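Long-range contacts in uncharacterized SRPBCC domain-containing protein (Micromonospora chersina, PDB 6V04), which is of unknown function but, as a START/Bet v1-like protein encoded in the dynemicin biosynthetic locus, may bind or act on an intermediate of that pathway: residues A[62-67]-A[79-84]; A[73-78]-A[93-98]. All coordinates share one frame; numbering follows the deposited sequence.

Interaction 1: residues A[62-67]-A[79-84]; sequences DFFDIE and FRWSFL
Phe64 and Trp81 meet ring on ring across a β hairpin formed by strands 63-72 and 76-83, neighbours in the antiparallel sheet of a Bet v1-like fold. The phenyl ring lies over the six-membered ring of the indole in a face-to-face stack, centroids 3.6 Å apart and planes only 12° from parallel. In Trp81, CG stands between the backbone N and the carbonyl carbon (chi1 72°), which brings the start of the indole beside Phe64 CD2. Phe83 takes the opposite face of Phe64 at a slant, its CD1 3.5 Å from Phe64 CZ, so the phenyl ring is held between two aromatic partners. Flat, apolar rings suit this face of the sheet, where Ile66 also brings CG1 to the edge of the indole and Phe79 brings CE2 over the rim of the indole's other face. Outside the hairpin, Phe58 touches Phe64 and Phe41 touches Trp81.

Backbone bonds fix the register: Asp65 and Ser82 exchange a pair, as do Glu67 and Arg80. At the open end Leu84 N donates to Phe63 O at 2.8 Å. There Leu84 adopts a left-handed backbone conformation, and its CA lies over the face of the Phe63 ring, 3.8 Å from the centroid, in a CH-pi contact. Asp62 sets OD2 at the edge of the Phe83 ring, 3.7 Å from CZ, while its carboxylate forms salt bridges with Arg148 and Arg259. On the polar face Arg80, paired with Asp69 and Glu89, lays its guanidinium face over Glu67 CB, which is 3.6 Å from NH2.

Interaction 2: residues A[73-78]-A[93-98]; sequences PRDRLL and GWTLTG
Leu77 and Trp94 meet on the buried face of a second β hairpin, strands 76-83 and 90-98, as a hydrogen-bonded antiparallel pair. The two side chains cross at a slant, and one methyl does the touching: Leu77 CD1 reaches Trp94 CE3 at 3.6 Å. Leu77 CG lies anti to the carbonyl carbon (chi1 -61°), and from it CD1 extends to the ring. A branched aliphatic chain against a large ring suits this apolar side.

On the other face Arg76 and Thr95 lie side by side, pointing the same way, with Thr95 CG2 over the centre of the guanidinium and 4.1 Å from CZ. Asp75 fixes how that group is turned: NE and NH2 both bond to the single oxygen OD1, at 2.8 Å from NE and 3.1 Å from NH2. The acceptor lies near the guanidinium plane, but NE stands 50° out of the carboxylate plane, whereas NH2 uses the syn lone pair. A water donates to the same OD1 and also to Leu96 O, its oxygen 2.6 Å from Leu96 O, linking the carboxylate to the partner strand. An alanine in place of Arg76 would probably leave the Asp75 carboxylate without its charged mate and freer to turn, and Thr95 CG2 without its flat neighbour.

Asp75 and Arg76 both face a single residue of strand 63-72, a classic beta bulge; toward strand 90-98, Asp75 O accepts from Leu96 N at 2.8 Å. Gly93 suits its place, since Leu78 CD2 packs 3.8 Å from its CA, where a side chain would be crowded.

Strand 103-110 flanks 90-98 on its far side, helix 24-32 places Trp28 against Leu77 and Leu96, and Trp94 meets Trp126 of helix 116-139.

How the interactions relate
Interactions 1 and 2 share strand 76-83 and belong to one sheet: interaction 1 pairs that strand with 63-72, interaction 2 with 90-98. The first is nearer the middle of the chain and buries about twice the surface, largely through stacked aromatic rings; the second lies toward the periphery, where one leucine-tryptophan contact lies on the buried face and, on the other, a salt bridge within segment 73-78 is linked to strand 90-98 by a water. Phe79 joins them, packing its CZ 3.9 Å from Trp94 CE2, so the aromatic face runs on from one hairpin to the next. That shared aromatic face is consistent with the concave, helix-covered side of a Bet v1-like sheet.

Interaction 1: residues A[62-67]-A[79-84]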
loop_
_atom_site.group_PDB
_atom_site.type_symbol
_atom_site.label_atom_id
_atom_site.label_comp_id
_atom_site.label_asym_id
_atom_site.label_seq_id
_atom_site.Cartn_x
_atom_site.Cartn_y
_atom_site.Cartn_z
ATOM N N ASP A 62 6.070 -2.832 0.188
ATOM C CA ASP A 62 5.247 -1.634 0.326
ATOM C C ASP A 62 6.067 -0.471 0.880
ATOM O O ASP A 62 6.974 -0.647 1.703
ATOM C CB ASP A 62 4.059 -1.891 1.254
ATOM C CG ASP A 62 2.965 -2.740 0.620
ATOM O OD1 ASP A 62 3.074 -3.153 -0.554
ATOM O OD2 ASP A 62 1.982 -2.986 1.348
ATOM N N PHE A 63 5.717 0.735 0.439
ATOM C CA PHE A 63 6.395 1.940 0.893
ATOM C C PHE A 63 5.509 3.126 0.530
ATOM O O PHE A 63 4.614 3.002 -0.306
ATOM C CB PHE A 63 7.774 2.095 0.261
ATOM C CG PHE A 63 7.756 2.330 -1.220
ATOM C CD1 PHE A 63 7.668 1.269 -2.103
ATOM C CD2 PHE A 63 7.877 3.617 -1.735
ATOM C CE1 PHE A 63 7.682 1.482 -3.471
ATOM C CE2 PHE A 63 7.893 3.830 -3.099
ATOM C CZ PHE A 63 7.797 2.759 -3.966
ATOM N N PHE A 64 5.783 4.274 1.161
ATOM C CA PHE A 64 5.231 5.568 0.759
ATOM C C PHE A 64 6.381 6.533 0.519
ATOM O O PHE A 64 7.338 6.583 1.308
ATOM C CB PHE A 64 4.334 6.226 1.824
ATOM C CG PHE A 64 3.030 5.539 2.091
ATOM C CD1 PHE A 64 2.951 4.553 3.051
ATOM C CD2 PHE A 64 1.859 5.955 1.459
ATOM C CE1 PHE A 64 1.761 3.939 3.339
ATOM C CE2 PHE A 64 0.661 5.348 1.752
ATOM C CZ PHE A 64 0.602 4.347 2.696
ATOM N N ASP A 65 6.285 7.310 -0.558
ATOM C CA ASP A 65 7.112 8.500 -0.723
ATOM C C ASP A 65 6.448 9.665 0.005
ATOM O O ASP A 65 5.251 9.897 -0.168
ATOM C CB ASP A 65 7.284 8.842 -2.203
ATOM C CG ASP A 65 8.187 7.870 -2.944
ATOM O OD1 ASP A 65 9.041 7.231 -2.306
ATOM O OD2 ASP A 65 8.039 7.767 -4.183
ATOM N N ILE A 66 7.225 10.412 0.795
ATOM C CA ILE A 66 6.693 11.419 1.712
ATOM C C ILE A 66 7.315 12.782 1.421
ATOM O O ILE A 66 8.526 12.897 1.208
ATOM C CB ILE A 66 6.967 11.034 3.181
ATOM C CG1 ILE A 66 6.366 9.662 3.497
ATOM C CG2 ILE A 66 6.419 12.119 4.123
ATOM C CD1 ILE A 66 6.772 9.109 4.851
ATOM N N GLU A 67 6.486 13.820 1.471
ATOM C CA GLU A 67 6.941 15.207 1.492
ATOM C C GLU A 67 6.404 15.839 2.768
ATOM O O GLU A 67 5.190 15.846 2.989
ATOM C CB GLU A 67 6.449 15.980 0.264
ATOM C CG GLU A 67 7.023 15.494 -1.052
ATOM C CD GLU A 67 8.437 15.990 -1.291
ATOM O OE1 GLU A 67 8.951 16.761 -0.453
ATOM O OE2 GLU A 67 9.031 15.611 -2.323
ATOM N N PHE A 79 2.216 16.102 6.687
ATOM C CA PHE A 79 2.950 15.644 5.520
ATOM C C PHE A 79 1.990 15.112 4.467
ATOM O O PHE A 79 0.803 14.892 4.716
ATOM C CB PHE A 79 4.001 14.583 5.905
ATOM C CG PHE A 79 3.457 13.403 6.681
ATOM C CD1 PHE A 79 3.356 13.447 8.062
ATOM C CD2 PHE A 79 3.095 12.237 6.037
ATOM C CE1 PHE A 79 2.874 12.357 8.773
ATOM C CE2 PHE A 79 2.609 11.149 6.749
ATOM C CZ PHE A 79 2.503 11.212 8.113
ATOM N N ARG A 80 2.528 14.951 3.266
ATOM C CA ARG A 80 1.822 14.387 2.129
ATOM C C ARG A 80 2.548 13.122 1.696
ATOM O O ARG A 80 3.776 13.040 1.795
ATOM C CB ARG A 80 1.771 15.397 0.987
ATOM C CG ARG A 80 0.881 16.583 1.296
ATOM C CD ARG A 80 1.158 17.732 0.363
ATOM N NE ARG A 80 2.430 18.387 0.665
ATOM C CZ ARG A 80 3.503 18.391 -0.123
ATOM N NH1 ARG A 80 3.495 17.774 -1.300
ATOM N NH2 ARG A 80 4.590 19.045 0.265
ATOM N N TRP A 81 1.806 12.122 1.228
ATOM C CA TRP A 81 2.513 10.939 0.764
ATOM C C TRP A 81 1.772 10.257 -0.376
ATOM O O TRP A 81 0.603 10.532 -0.660
ATOM C CB TRP A 81 2.795 9.994 1.934
ATOM C CG TRP A 81 1.671 9.209 2.567
ATOM C CD1 TRP A 81 0.387 9.069 2.151
ATOM C CD2 TRP A 81 1.795 8.418 3.753
ATOM N NE1 TRP A 81 -0.309 8.256 3.016
ATOM C CE2 TRP A 81 0.543 7.833 4.002
ATOM C CE3 TRP A 81 2.858 8.143 4.621
ATOM C CZ2 TRP A 81 0.316 6.986 5.091
ATOM C CZ3 TRP A 81 2.631 7.305 5.703
ATOM C CH2 TRP A 81 1.380 6.730 5.923
ATOM N N SER A 82 2.504 9.350 -1.036
ATOM C CA SER A 82 2.052 8.647 -2.229
ATOM C C SER A 82 2.403 7.176 -2.072
ATOM O O SER A 82 3.590 6.831 -1.993
ATOM C CB SER A 82 2.720 9.223 -3.481
ATOM O OG SER A 82 2.465 8.425 -4.623
ATOM N N PHE A 83 1.383 6.315 -2.041
ATOM C CA PHE A 83 1.622 4.888 -1.822
ATOM C C PHE A 83 2.310 4.270 -3.030
ATOM O O PHE A 83 1.869 4.421 -4.172
ATOM C CB PHE A 83 0.314 4.162 -1.530
ATOM C CG PHE A 83 0.487 2.733 -1.104
ATOM C CD1 PHE A 83 1.366 2.396 -0.097
ATOM C CD2 PHE A 83 -0.274 1.743 -1.687
ATOM C CE1 PHE A 83 1.512 1.072 0.288
ATOM C CE2 PHE A 83 -0.120 0.426 -1.299
ATOM C CZ PHE A 83 0.735 0.107 -0.305
ATOM N N LEU A 84 3.389 3.548 -2.762
ATOM C CA LEU A 84 4.221 2.906 -3.781
ATOM C C LEU A 84 4.804 3.916 -4.758
ATOM O O LEU A 84 5.271 3.543 -5.844
ATOM C CB LEU A 84 3.444 1.817 -4.540
ATOM C CG LEU A 84 2.764 0.764 -3.674
ATOM C CD1 LEU A 84 1.906 -0.135 -4.568
ATOM C CD2 LEU A 84 3.769 -0.039 -2.894
#

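Interaction 2: residues A[73-78]-A[93-98]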
loop_
_atom_site.group_PDB
_atom_site.type_symbol
_atom_site.label_atom_id
_atom_site.label_comp_id
_atom_site.label_asym_id
_atom_site.label_seq_id
_atom_site.Cartn_x
_atom_site.Cartn_y
_atom_site.Cartn_z
ATOM N N PRO A 73 7.486 20.296 17.236
ATOM C CA PRO A 73 7.845 19.391 18.337
ATOM C C PRO A 73 6.778 19.237 19.415
ATOM O O PRO A 73 6.216 20.208 19.913
ATOM C CB PRO A 73 9.123 20.028 18.891
ATOM C CG PRO A 73 9.749 20.639 17.678
ATOM C CD PRO A 73 8.603 21.187 16.878
ATOM N N ARG A 74 6.519 17.977 19.773
ATOM C CA ARG A 74 5.555 17.593 20.807
ATOM C C ARG A 74 4.141 18.083 20.494
ATOM O O ARG A 74 3.309 18.223 21.392
ATOM C CB ARG A 74 6.015 18.075 22.180
ATOM C CG ARG A 74 7.329 17.433 22.616
ATOM C CD ARG A 74 7.899 18.072 23.871
ATOM N NE ARG A 74 8.188 19.488 23.671
ATOM C CZ ARG A 74 9.260 19.953 23.035
ATOM N NH1 ARG A 74 10.156 19.116 22.529
ATOM N NH2 ARG A 74 9.434 21.263 22.902
ATOM N N ASP A 75 3.856 18.295 19.210
ATOM C CA ASP A 75 2.567 18.820 18.787
ATOM C C ASP A 75 2.038 18.050 17.581
ATOM O O ASP A 75 1.053 17.311 17.701
ATOM C CB ASP A 75 2.704 20.313 18.490
ATOM C CG ASP A 75 1.401 20.955 18.075
ATOM O OD1 ASP A 75 0.415 20.236 17.827
ATOM O OD2 ASP A 75 1.370 22.198 18.006
ATOM N N ARG A 76 2.659 18.198 16.414
ATOM C CA ARG A 76 2.096 17.505 15.264
ATOM C C ARG A 76 3.097 17.388 14.124
ATOM O O ARG A 76 4.097 18.109 14.049
ATOM C CB ARG A 76 0.831 18.204 14.772
ATOM C CG ARG A 76 1.103 19.488 14.049
ATOM C CD ARG A 76 -0.181 20.286 13.920
ATOM N NE ARG A 76 -0.611 20.756 15.227
ATOM C CZ ARG A 76 -1.785 21.323 15.469
ATOM N NH1 ARG A 76 -2.660 21.479 14.489
ATOM N NH2 ARG A 76 -2.081 21.720 16.696
ATOM N N LEU A 77 2.811 16.418 13.258
ATOM C CA LEU A 77 3.490 16.212 11.993
ATOM C C LEU A 77 2.460 16.355 10.888
ATOM O O LEU A 77 1.413 15.708 10.943
ATOM C CB LEU A 77 4.110 14.811 11.927
ATOM C CG LEU A 77 5.173 14.491 12.970
ATOM C CD1 LEU A 77 5.344 12.985 13.095
ATOM C CD2 LEU A 77 6.477 15.137 12.572
ATOM N N LEU A 78 2.753 17.189 9.894
ATOM C CA LEU A 78 1.896 17.358 8.729
ATOM C C LEU A 78 2.713 17.034 7.491
ATOM O O LEU A 78 3.755 17.657 7.257
ATOM C CB LEU A 78 1.353 18.782 8.646
ATOM C CG LEU A 78 0.614 19.204 9.906
ATOM C CD1 LEU A 78 0.206 20.662 9.805
ATOM C CD2 LEU A 78 -0.601 18.340 10.118
ATOM N N GLY A 93 -2.027 13.964 8.756
ATOM C CA GLY A 93 -1.640 14.684 9.955
ATOM C C GLY A 93 -1.593 13.769 11.158
ATOM O O GLY A 93 -2.485 12.935 11.333
ATOM N N TRP A 94 -0.533 13.873 11.966
ATOM C CA TRP A 94 -0.426 13.180 13.244
ATOM C C TRP A 94 -0.349 14.256 14.314
ATOM O O TRP A 94 0.624 15.012 14.357
ATOM C CB TRP A 94 0.814 12.287 13.306
ATOM C CG TRP A 94 0.845 11.109 12.398
ATOM C CD1 TRP A 94 -0.134 10.677 11.549
ATOM C CD2 TRP A 94 1.937 10.192 12.257
ATOM N NE1 TRP A 94 0.291 9.536 10.889
ATOM C CE2 TRP A 94 1.557 9.231 11.306
ATOM C CE3 TRP A 94 3.206 10.097 12.848
ATOM C CZ2 TRP A 94 2.397 8.188 10.925
ATOM C CZ3 TRP A 94 4.036 9.058 12.468
ATOM C CH2 TRP A 94 3.625 8.119 11.518
ATOM N N THR A 95 -1.372 14.343 15.161
ATOM C CA THR A 95 -1.496 15.432 16.122
ATOM C C THR A 95 -1.606 14.862 17.527
ATOM O O THR A 95 -2.415 13.961 17.772
ATOM C CB THR A 95 -2.709 16.305 15.798
ATOM O OG1 THR A 95 -2.636 16.708 14.423
ATOM C CG2 THR A 95 -2.769 17.538 16.711
ATOM N N LEU A 96 -0.786 15.381 18.438
ATOM C CA LEU A 96 -0.767 14.940 19.825
ATOM C C LEU A 96 -1.478 15.949 20.706
ATOM O O LEU A 96 -1.208 17.152 20.623
ATOM C CB LEU A 96 0.657 14.779 20.342
ATOM C CG LEU A 96 1.485 13.697 19.666
ATOM C CD1 LEU A 96 2.797 13.550 20.399
ATOM C CD2 LEU A 96 0.726 12.377 19.609
ATOM N N THR A 97 -2.343 15.451 21.579
ATOM C CA THR A 97 -2.955 16.265 22.616
ATOM C C THR A 97 -2.726 15.590 23.957
ATOM O O THR A 97 -3.027 14.401 24.121
ATOM C CB THR A 97 -4.447 16.474 22.349
ATOM O OG1 THR A 97 -5.127 15.218 22.324
ATOM C CG2 THR A 97 -4.645 17.155 21.007
ATOM N N GLY A 98 -2.150 16.337 24.893
ATOM C CA GLY A 98 -1.907 15.806 26.217
ATOM C C GLY A 98 -3.138 15.892 27.098
ATOM O O GLY A 98 -3.984 16.772 26.948
HETATM O O HOH W 1 -1.521 19.418 19.466
#